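Local structure of glycosyl hydrolase family 2, TIM barrel domain protein (Parabacteroides merdae ATCC 43184, 6DXU) at residues 335-340 against 615-620; 736-741 against 822-827; 769-774 against 810-815. The protein is a gut bacterial beta-glucuronidase of glycoside hydrolase family 2, which probably cleaves glucuronic acid from glucuronide conjugates. One frame throughout, in Å; residues are numbered along the deposited sequence.

Contact 1. Residues 335-340 against 615-620; sequences DHAGVA and VERDFT
D335 OD2 accepts from R617 NE (2.8 Å) and from the backbone N of S597; D335 OD1 is bonded to R617 NH2 (2.8 Å) and Y187 OH. This side-on grip, with a second partner on each oxygen, fixes the rotation of the buried carboxylate. Carboxylate and guanidinium planes are 39° apart. Extended from CG to NE, R617 runs alongside the 335-340 loop, with H336 O and A337 CA over one face of its guanidinium. R617 NH1 donates to L783 O and, through a water, is linked to G338 N. A337 N donates to R617 O (3.0 Å), which also sits over one face of the H336 ring. With CG anti to the backbone N (chi1 -167°), H336 sends CE1 over the centre of the F619 ring, 3.3 Å from F619 CE2, the two planes inclined at 45°. H336 ND1 is bonded to K594, and a water links NE2 to D618 O. Two loops, one following a TIM-barrel strand, are thus locked by a buried salt bridge, the second folded by a type I beta turn from E616 to F619 and an Asx turn of D618 OD1 with T620 N.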
loop_
_atom_site.group_PDB
_atom_site.type_symbol
_atom_site.label_atom_id
_atom_site.label_comp_id
_atom_site.label_asym_id
_atom_site.label_seq_id
_atom_site.Cartn_x
_atom_site.Cartn_y
_atom_site.Cartn_z
ATOM N N ASP D 335 -11.585 25.278 -26.638
ATOM C CA ASP D 335 -11.275 26.504 -25.910
ATOM C C ASP D 335 -12.083 27.624 -26.538
ATOM O O ASP D 335 -12.222 27.662 -27.762
ATOM C CB ASP D 335 -9.775 26.814 -25.978
ATOM C CG ASP D 335 -9.393 28.067 -25.213
ATOM O OD1 ASP D 335 -9.717 28.152 -24.010
ATOM O OD2 ASP D 335 -8.720 28.944 -25.804
ATOM N N HIS D 336 -12.652 28.504 -25.705
ATOM C CA HIS D 336 -13.475 29.588 -26.236
ATOM C C HIS D 336 -13.499 30.774 -25.273
ATOM O O HIS D 336 -13.281 30.634 -24.064
ATOM C CB HIS D 336 -14.909 29.120 -26.524
ATOM C CG HIS D 336 -15.697 30.089 -27.359
ATOM N ND1 HIS D 336 -15.511 30.215 -28.718
ATOM C CD2 HIS D 336 -16.654 30.989 -27.026
ATOM C CE1 HIS D 336 -16.322 31.149 -29.191
ATOM N NE2 HIS D 336 -17.027 31.637 -28.183
ATOM N N ALA D 337 -13.747 31.953 -25.834
ATOM C CA ALA D 337 -13.796 33.171 -25.042
ATOM C C ALA D 337 -14.804 33.037 -23.905
ATOM O O ALA D 337 -15.927 32.560 -24.101
ATOM C CB ALA D 337 -14.165 34.359 -25.946
ATOM N N GLY D 338 -14.384 33.434 -22.710
ATOM C CA GLY D 338 -15.252 33.479 -21.557
ATOM C C GLY D 338 -15.448 32.172 -20.808
ATOM O O GLY D 338 -15.871 32.208 -19.649
ATOM N N VAL D 339 -15.146 31.023 -21.416
ATOM C CA VAL D 339 -15.519 29.731 -20.842
ATOM C C VAL D 339 -14.372 28.726 -20.847
ATOM O O VAL D 339 -14.504 27.641 -20.274
ATOM C CB VAL D 339 -16.732 29.140 -21.591
ATOM C CG1 VAL D 339 -17.924 30.063 -21.499
ATOM C CG2 VAL D 339 -16.373 28.835 -23.041
ATOM N N ALA D 340 -13.251 29.061 -21.488
ATOM C CA ALA D 340 -12.111 28.126 -21.622
ATOM C C ALA D 340 -12.645 26.847 -22.261
ATOM O O ALA D 340 -13.354 26.921 -23.281
ATOM C CB ALA D 340 -11.408 27.930 -20.268
ATOM N N VAL D 615 -9.869 32.849 -37.079
ATOM C CA VAL D 615 -11.045 33.316 -36.368
ATOM C C VAL D 615 -10.599 33.698 -34.965
ATOM O O VAL D 615 -9.731 33.033 -34.384
ATOM C CB VAL D 615 -12.132 32.222 -36.343
ATOM C CG1 VAL D 615 -13.315 32.667 -35.521
ATOM C CG2 VAL D 615 -12.563 31.879 -37.790
ATOM N N GLU D 616 -11.162 34.785 -34.431
ATOM C CA GLU D 616 -10.843 35.184 -33.065
ATOM C C GLU D 616 -11.507 34.236 -32.067
ATOM O O GLU D 616 -12.446 33.500 -32.391
ATOM C CB GLU D 616 -11.310 36.623 -32.788
ATOM C CG GLU D 616 -10.702 37.700 -33.728
ATOM C CD GLU D 616 -11.163 39.106 -33.346
ATOM O OE1 GLU D 616 -10.953 39.493 -32.178
ATOM O OE2 GLU D 616 -11.756 39.807 -34.197
ATOM N N ARG D 617 -11.032 34.297 -30.822
ATOM C CA ARG D 617 -11.453 33.355 -29.791
ATOM C C ARG D 617 -12.930 33.495 -29.441
ATOM O O ARG D 617 -13.480 32.609 -28.772
ATOM C CB ARG D 617 -10.553 33.537 -28.551
ATOM C CG ARG D 617 -10.590 32.398 -27.547
ATOM C CD ARG D 617 -9.487 32.567 -26.491
ATOM N NE ARG D 617 -9.534 31.554 -25.435
ATOM C CZ ARG D 617 -9.906 31.806 -24.180
ATOM N NH1 ARG D 617 -10.267 33.042 -23.816
ATOM N NH2 ARG D 617 -9.913 30.822 -23.286
ATOM N N ASP D 618 -13.594 34.562 -29.904
ATOM C CA ASP D 618 -15.018 34.764 -29.683
ATOM C C ASP D 618 -15.860 34.515 -30.938
ATOM O O ASP D 618 -17.034 34.907 -30.972
ATOM C CB ASP D 618 -15.261 36.181 -29.156
ATOM C CG ASP D 618 -14.942 37.259 -30.189
ATOM O OD1 ASP D 618 -14.481 36.934 -31.314
ATOM O OD2 ASP D 618 -15.130 38.445 -29.860
ATOM N N PHE D 619 -15.289 33.890 -31.966
ATOM C CA PHE D 619 -15.899 33.548 -33.268
ATOM C C PHE D 619 -15.829 34.689 -34.288
ATOM O O PHE D 619 -16.327 34.507 -35.411
ATOM C CB PHE D 619 -17.369 33.086 -33.173
ATOM C CG PHE D 619 -17.548 31.744 -32.522
ATOM C CD1 PHE D 619 -16.634 30.725 -32.752
ATOM C CD2 PHE D 619 -18.639 31.496 -31.697
ATOM C CE1 PHE D 619 -16.793 29.470 -32.160
ATOM C CE2 PHE D 619 -18.815 30.243 -31.103
ATOM C CZ PHE D 619 -17.894 29.228 -31.339
ATOM N N THR D 620 -15.261 35.839 -33.959
ATOM C CA THR D 620 -15.190 36.906 -34.958
ATOM C C THR D 620 -14.209 36.504 -36.050
ATOM O O THR D 620 -13.031 36.276 -35.752
ATOM C CB THR D 620 -14.754 38.231 -34.343
ATOM O OG1 THR D 620 -15.584 38.527 -33.216
ATOM C CG2 THR D 620 -14.884 39.361 -35.392
HETATM O O HOH W 1 -18.714 34.011 -28.547
HETATM O O HOH W 2 -11.864 33.573 -21.411
#

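Contact 2. Residues 736-741 against 822-827; sequences CQVSLL and AFLELK
V738 sets its two methyls on different residues of strand 822-826: CG2 lies 3.6 Å from A822 CB, and CG1 lies 3.8 Å from L824 CB. The split follows from its torsion, which puts CG1 anti to the backbone N (chi1 -173°) and leaves CG2 beside that N, so the valine straddles the step from A822 to L824. A822 CB sits between V738 CG2 and the backbone carbonyl of C736, whose O is 3.5 Å away. L824 crosses V738 obliquely and reaches farther along: its CD2 comes alongside the backbone between S739 and L740, 3.7 Å from S739 C. Beyond it the leucine tips L740 CD1 and L826 CD2 touch more distantly, at 4.2 Å. The strands run nearly parallel, 14° between their directions, with axes 7.0 Å apart at closest, and no hydrogen bond joins them. Each pairs instead within its own sheet, 736-741 with strand 747-755 and 822-826 with strand 810-815, so the contact is face-to-face packing at the edges of a beta sandwich. V738 also rests on V750 and V814, and L826 on I803, which continues the apolar layer inward, whereas L740 lies exposed. Methyl and methylene groups thus carry the contact: between these two strands the join rests on apolar packing, with no hydrogen bond across it to set the spacing.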
loop_
_atom_site.group_PDB
_atom_site.type_symbol
_atom_site.label_atom_id
_atom_site.label_comp_id
_atom_site.label_asym_id
_atom_site.label_seq_id
_atom_site.Cartn_x
_atom_site.Cartn_y
_atom_site.Cartn_z
ATOM N N CYS D 736 -2.754 59.148 -24.666
ATOM C CA CYS D 736 -3.891 58.288 -24.957
ATOM C C CYS D 736 -5.146 59.138 -25.015
ATOM O O CYS D 736 -5.475 59.831 -24.047
ATOM C CB CYS D 736 -4.047 57.205 -23.892
ATOM S SG CYS D 736 -2.759 55.983 -23.946
ATOM N N GLN D 737 -5.836 59.092 -26.140
ATOM C CA GLN D 737 -7.112 59.765 -26.295
ATOM C C GLN D 737 -8.205 58.714 -26.161
ATOM O O GLN D 737 -8.192 57.706 -26.877
ATOM C CB GLN D 737 -7.146 60.516 -27.627
ATOM C CG GLN D 737 -8.487 60.951 -28.142
ATOM C CD GLN D 737 -8.357 61.612 -29.516
ATOM O OE1 GLN D 737 -7.274 62.081 -29.893
ATOM N NE2 GLN D 737 -9.458 61.664 -30.261
ATOM N N VAL D 738 -9.107 58.915 -25.205
ATOM C CA VAL D 738 -10.084 57.908 -24.806
ATOM C C VAL D 738 -11.466 58.473 -25.043
ATOM O O VAL D 738 -11.762 59.595 -24.615
ATOM C CB VAL D 738 -9.915 57.503 -23.329
ATOM C CG1 VAL D 738 -10.835 56.323 -22.978
ATOM C CG2 VAL D 738 -8.465 57.171 -23.039
ATOM N N SER D 739 -12.325 57.689 -25.680
ATOM C CA SER D 739 -13.632 58.207 -26.030
ATOM C C SER D 739 -14.651 57.082 -25.989
ATOM O O SER D 739 -14.314 55.901 -26.106
ATOM C CB SER D 739 -13.606 58.854 -27.416
ATOM O OG SER D 739 -13.309 57.884 -28.404
ATOM N N LEU D 740 -15.905 57.472 -25.810
ATOM C CA LEU D 740 -17.030 56.557 -25.925
ATOM C C LEU D 740 -17.377 56.412 -27.404
ATOM O O LEU D 740 -17.820 57.373 -28.042
ATOM C CB LEU D 740 -18.215 57.072 -25.116
ATOM C CG LEU D 740 -19.480 56.228 -25.268
ATOM C CD1 LEU D 740 -19.217 54.797 -24.791
ATOM C CD2 LEU D 740 -20.654 56.852 -24.520
ATOM N N LEU D 741 -17.159 55.219 -27.958
ATOM C CA LEU D 741 -17.365 55.020 -29.389
ATOM C C LEU D 741 -18.825 54.724 -29.710
ATOM O O LEU D 741 -19.360 55.243 -30.694
ATOM C CB LEU D 741 -16.454 53.898 -29.896
ATOM C CG LEU D 741 -16.435 53.581 -31.395
ATOM C CD1 LEU D 741 -16.114 54.803 -32.237
ATOM C CD2 LEU D 741 -15.425 52.488 -31.665
ATOM N N ALA D 822 -5.014 58.344 -18.772
ATOM C CA ALA D 822 -6.195 59.054 -19.243
ATOM C C ALA D 822 -7.452 58.458 -18.629
ATOM O O ALA D 822 -7.473 57.287 -18.244
ATOM C CB ALA D 822 -6.291 59.014 -20.773
ATOM N N PHE D 823 -8.506 59.273 -18.534
ATOM C CA PHE D 823 -9.717 58.876 -17.827
ATOM C C PHE D 823 -10.954 59.186 -18.654
ATOM O O PHE D 823 -10.995 60.163 -19.410
ATOM C CB PHE D 823 -9.815 59.573 -16.450
ATOM C CG PHE D 823 -8.665 59.263 -15.522
ATOM C CD1 PHE D 823 -8.783 58.280 -14.554
ATOM C CD2 PHE D 823 -7.474 59.959 -15.618
ATOM C CE1 PHE D 823 -7.728 57.998 -13.693
ATOM C CE2 PHE D 823 -6.412 59.679 -14.781
ATOM C CZ PHE D 823 -6.541 58.689 -13.811
ATOM N N LEU D 824 -11.966 58.334 -18.507
ATOM C CA LEU D 824 -13.245 58.526 -19.172
ATOM C C LEU D 824 -14.368 58.154 -18.220
ATOM O O LEU D 824 -14.368 57.052 -17.664
ATOM C CB LEU D 824 -13.349 57.679 -20.446
ATOM C CG LEU D 824 -14.652 57.765 -21.237
ATOM C CD1 LEU D 824 -14.816 59.155 -21.870
ATOM C CD2 LEU D 824 -14.702 56.671 -22.307
ATOM N N GLU D 825 -15.308 59.074 -18.021
ATOM C CA GLU D 825 -16.500 58.781 -17.238
ATOM C C GLU D 825 -17.546 58.070 -18.084
ATOM O O GLU D 825 -17.749 58.403 -19.253
ATOM C CB GLU D 825 -17.100 60.059 -16.642
ATOM C CG GLU D 825 -17.881 59.810 -15.367
ATOM C CD GLU D 825 -18.730 61.000 -14.948
ATOM O OE1 GLU D 825 -18.617 62.070 -15.586
ATOM O OE2 GLU D 825 -19.539 60.853 -14.005
ATOM N N LEU D 826 -18.192 57.066 -17.493
ATOM C CA LEU D 826 -19.304 56.354 -18.116
ATOM C C LEU D 826 -20.540 56.489 -17.235
ATOM O O LEU D 826 -20.546 56.009 -16.096
ATOM C CB LEU D 826 -18.961 54.880 -18.325
ATOM C CG LEU D 826 -17.853 54.571 -19.328
ATOM C CD1 LEU D 826 -17.580 53.063 -19.347
ATOM C CD2 LEU D 826 -18.244 55.076 -20.703
ATOM N N LYS D 827 -21.557 57.179 -17.731
ATOM C CA LYS D 827 -22.821 57.322 -17.024
ATOM C C LYS D 827 -23.900 56.453 -17.654
ATOM O O LYS D 827 -23.816 56.062 -18.819
ATOM C CB LYS D 827 -23.276 58.783 -17.006
ATOM C CG LYS D 827 -22.363 59.714 -16.237
#

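Contact 3. Residues 769-774 against 810-815; sequences ITFEIA and SVVAVK
An antiparallel pair of strands in one sheet of the C-terminal beta sandwich is formed by 769-774 and 810-815, five residue pairs long. T770 with K815, E772 with A813 and A774 with V811 are hydrogen-bonded pairs, each closed by two backbone bonds; the shortest, K815 N to T770 O, is 2.8 Å. F771 with V814 and I773 with V812 are the non-hydrogen-bonded pairs between them. On the face of T770 and E772, K815 leans diagonally across to the other strand: its chain bends at chi3 (-90°) and brings NZ to 2.9 Å from E772 OE2, from above the carboxylate plane. This salt bridge reaches the subunit boundary, since K815 NZ also donates to G775 O of the second subunit, and E772 OE1 accepts from the N of that same glycine. The opposite face carries F771, I773, V812 and V814, all apolar. V814 lies beside F771 and points the same way, its CG2 4.0 Å from F771 CD1, while V814 CG1 meets I769 CG2 at 3.7 Å. I773, with CG1 anti to the backbone N (chi1 -170°), lays CD1 4.0 Å from V812 CG2 and 3.7 Å from CB of S810 at the strand end. I769 and F771 pack on strands 747-755 and 798-804 of the other sheet, V814 on the first and I773 on the second, while within their own sheet strand 791-793 flanks 768-775 and strand 822-826 flanks 810-815.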
loop_
_atom_site.group_PDB
_atom_site.type_symbol
_atom_site.label_atom_id
_atom_site.label_comp_id
_atom_site.label_asym_id
_atom_site.label_seq_id
_atom_site.Cartn_x
_atom_site.Cartn_y
_atom_site.Cartn_z
ATOM N N ILE D 769 -1.438 48.779 -23.940
ATOM C CA ILE D 769 -2.437 49.608 -23.280
ATOM C C ILE D 769 -3.076 48.783 -22.166
ATOM O O ILE D 769 -3.341 47.588 -22.346
ATOM C CB ILE D 769 -3.505 50.089 -24.281
ATOM C CG1 ILE D 769 -2.883 51.070 -25.270
ATOM C CG2 ILE D 769 -4.679 50.736 -23.556
ATOM C CD1 ILE D 769 -3.584 51.076 -26.599
ATOM N N THR D 770 -3.319 49.422 -21.022
ATOM C CA THR D 770 -3.938 48.801 -19.855
ATOM C C THR D 770 -5.232 49.526 -19.497
ATOM O O THR D 770 -5.238 50.753 -19.349
ATOM C CB THR D 770 -2.967 48.835 -18.671
ATOM O OG1 THR D 770 -1.804 48.068 -18.993
ATOM C CG2 THR D 770 -3.619 48.261 -17.395
ATOM N N PHE D 771 -6.322 48.776 -19.354
ATOM C CA PHE D 771 -7.607 49.314 -18.925
ATOM C C PHE D 771 -7.860 49.000 -17.453
ATOM O O PHE D 771 -7.581 47.888 -17.002
ATOM C CB PHE D 771 -8.734 48.711 -19.755
ATOM C CG PHE D 771 -8.691 49.081 -21.208
ATOM C CD1 PHE D 771 -9.282 50.255 -21.651
ATOM C CD2 PHE D 771 -8.058 48.256 -22.127
ATOM C CE1 PHE D 771 -9.268 50.597 -22.990
ATOM C CE2 PHE D 771 -8.029 48.590 -23.467
ATOM C CZ PHE D 771 -8.633 49.766 -23.901
ATOM N N GLU D 772 -8.408 49.976 -16.714
ATOM C CA GLU D 772 -8.879 49.762 -15.345
ATOM C C GLU D 772 -10.220 50.461 -15.177
ATOM O O GLU D 772 -10.532 51.411 -15.898
ATOM C CB GLU D 772 -7.895 50.290 -14.286
ATOM C CG GLU D 772 -6.536 49.619 -14.285
ATOM C CD GLU D 772 -5.621 50.116 -13.172
ATOM O OE1 GLU D 772 -6.002 51.047 -12.414
ATOM O OE2 GLU D 772 -4.504 49.570 -13.064
ATOM N N ILE D 773 -11.021 50.000 -14.215
ATOM C CA ILE D 773 -12.329 50.609 -13.983
ATOM C C ILE D 773 -12.597 50.691 -12.489
ATOM O O ILE D 773 -12.182 49.820 -11.724
ATOM C CB ILE D 773 -13.456 49.841 -14.711
ATOM C CG1 ILE D 773 -14.767 50.625 -14.675
ATOM C CG2 ILE D 773 -13.676 48.455 -14.123
ATOM C CD1 ILE D 773 -15.817 50.104 -15.662
ATOM N N ALA D 774 -13.265 51.765 -12.072
ATOM C CA ALA D 774 -13.721 51.931 -10.696
ATOM C C ALA D 774 -15.152 52.444 -10.726
ATOM O O ALA D 774 -15.470 53.343 -11.512
ATOM C CB ALA D 774 -12.815 52.892 -9.915
ATOM N N SER D 810 -19.368 54.816 -13.781
ATOM C CA SER D 810 -18.016 54.307 -13.596
ATOM C C SER D 810 -17.015 55.311 -14.138
ATOM O O SER D 810 -17.361 56.222 -14.900
ATOM C CB SER D 810 -17.809 52.957 -14.306
ATOM O OG SER D 810 -18.839 52.045 -13.983
ATOM N N VAL D 811 -15.762 55.143 -13.729
ATOM C CA VAL D 811 -14.642 55.825 -14.363
ATOM C C VAL D 811 -13.664 54.777 -14.867
ATOM O O VAL D 811 -13.223 53.907 -14.106
ATOM C CB VAL D 811 -13.947 56.818 -13.418
ATOM C CG1 VAL D 811 -12.747 57.441 -14.119
ATOM C CG2 VAL D 811 -14.924 57.914 -13.014
ATOM N N VAL D 812 -13.325 54.875 -16.146
ATOM C CA VAL D 812 -12.328 54.027 -16.777
ATOM C C VAL D 812 -11.023 54.799 -16.835
ATOM O O VAL D 812 -11.012 55.990 -17.168
ATOM C CB VAL D 812 -12.781 53.597 -18.184
ATOM C CG1 VAL D 812 -11.623 52.948 -18.953
ATOM C CG2 VAL D 812 -13.964 52.630 -18.072
ATOM N N ALA D 813 -9.934 54.146 -16.463
ATOM C CA ALA D 813 -8.595 54.679 -16.620
ATOM C C ALA D 813 -7.866 53.877 -17.685
ATOM O O ALA D 813 -8.053 52.659 -17.797
ATOM C CB ALA D 813 -7.814 54.627 -15.314
ATOM N N VAL D 814 -7.029 54.563 -18.451
ATOM C CA VAL D 814 -6.264 53.960 -19.536
ATOM C C VAL D 814 -4.806 54.299 -19.307
ATOM O O VAL D 814 -4.441 55.480 -19.261
ATOM C CB VAL D 814 -6.726 54.470 -20.908
ATOM C CG1 VAL D 814 -5.821 53.938 -21.996
ATOM C CG2 VAL D 814 -8.162 54.073 -21.142
ATOM N N LYS D 815 -3.975 53.274 -19.156
ATOM C CA LYS D 815 -2.571 53.448 -18.827
ATOM C C LYS D 815 -1.694 52.923 -19.954
ATOM O O LYS D 815 -2.071 51.998 -20.675
ATOM C CB LYS D 815 -2.206 52.740 -17.518
ATOM C CG LYS D 815 -3.005 53.223 -16.315
ATOM C CD LYS D 815 -2.268 52.919 -15.006
ATOM C CE LYS D 815 -2.639 51.566 -14.470
ATOM N NZ LYS D 815 -2.268 51.394 -13.026
HETATM O O HOH W 3 0.205 49.503 -20.265
#

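How the contacts relate
Contact 1 comes first along the chain and lies about 10 Å from the centre of the folded chain, joining two loops, one of them after a TIM-barrel strand; its centre is 26 Å from that of contact 2 and 23 Å from that of contact 3, and it touches neither. Contacts 2 and 3 share the C-terminal domain, their centres 9 Å apart, with 769-774 and 810-815 nested inside the loop that contact 2 closes. Strands 810-815 and 822-826 are sheet neighbours, A822 O lying 2.8 Å from V814 N. Contact 3 therefore builds one sheet, contact 2 packs its edge strand on the other, and the outer face of 769-774 and 810-815 meets the second subunit.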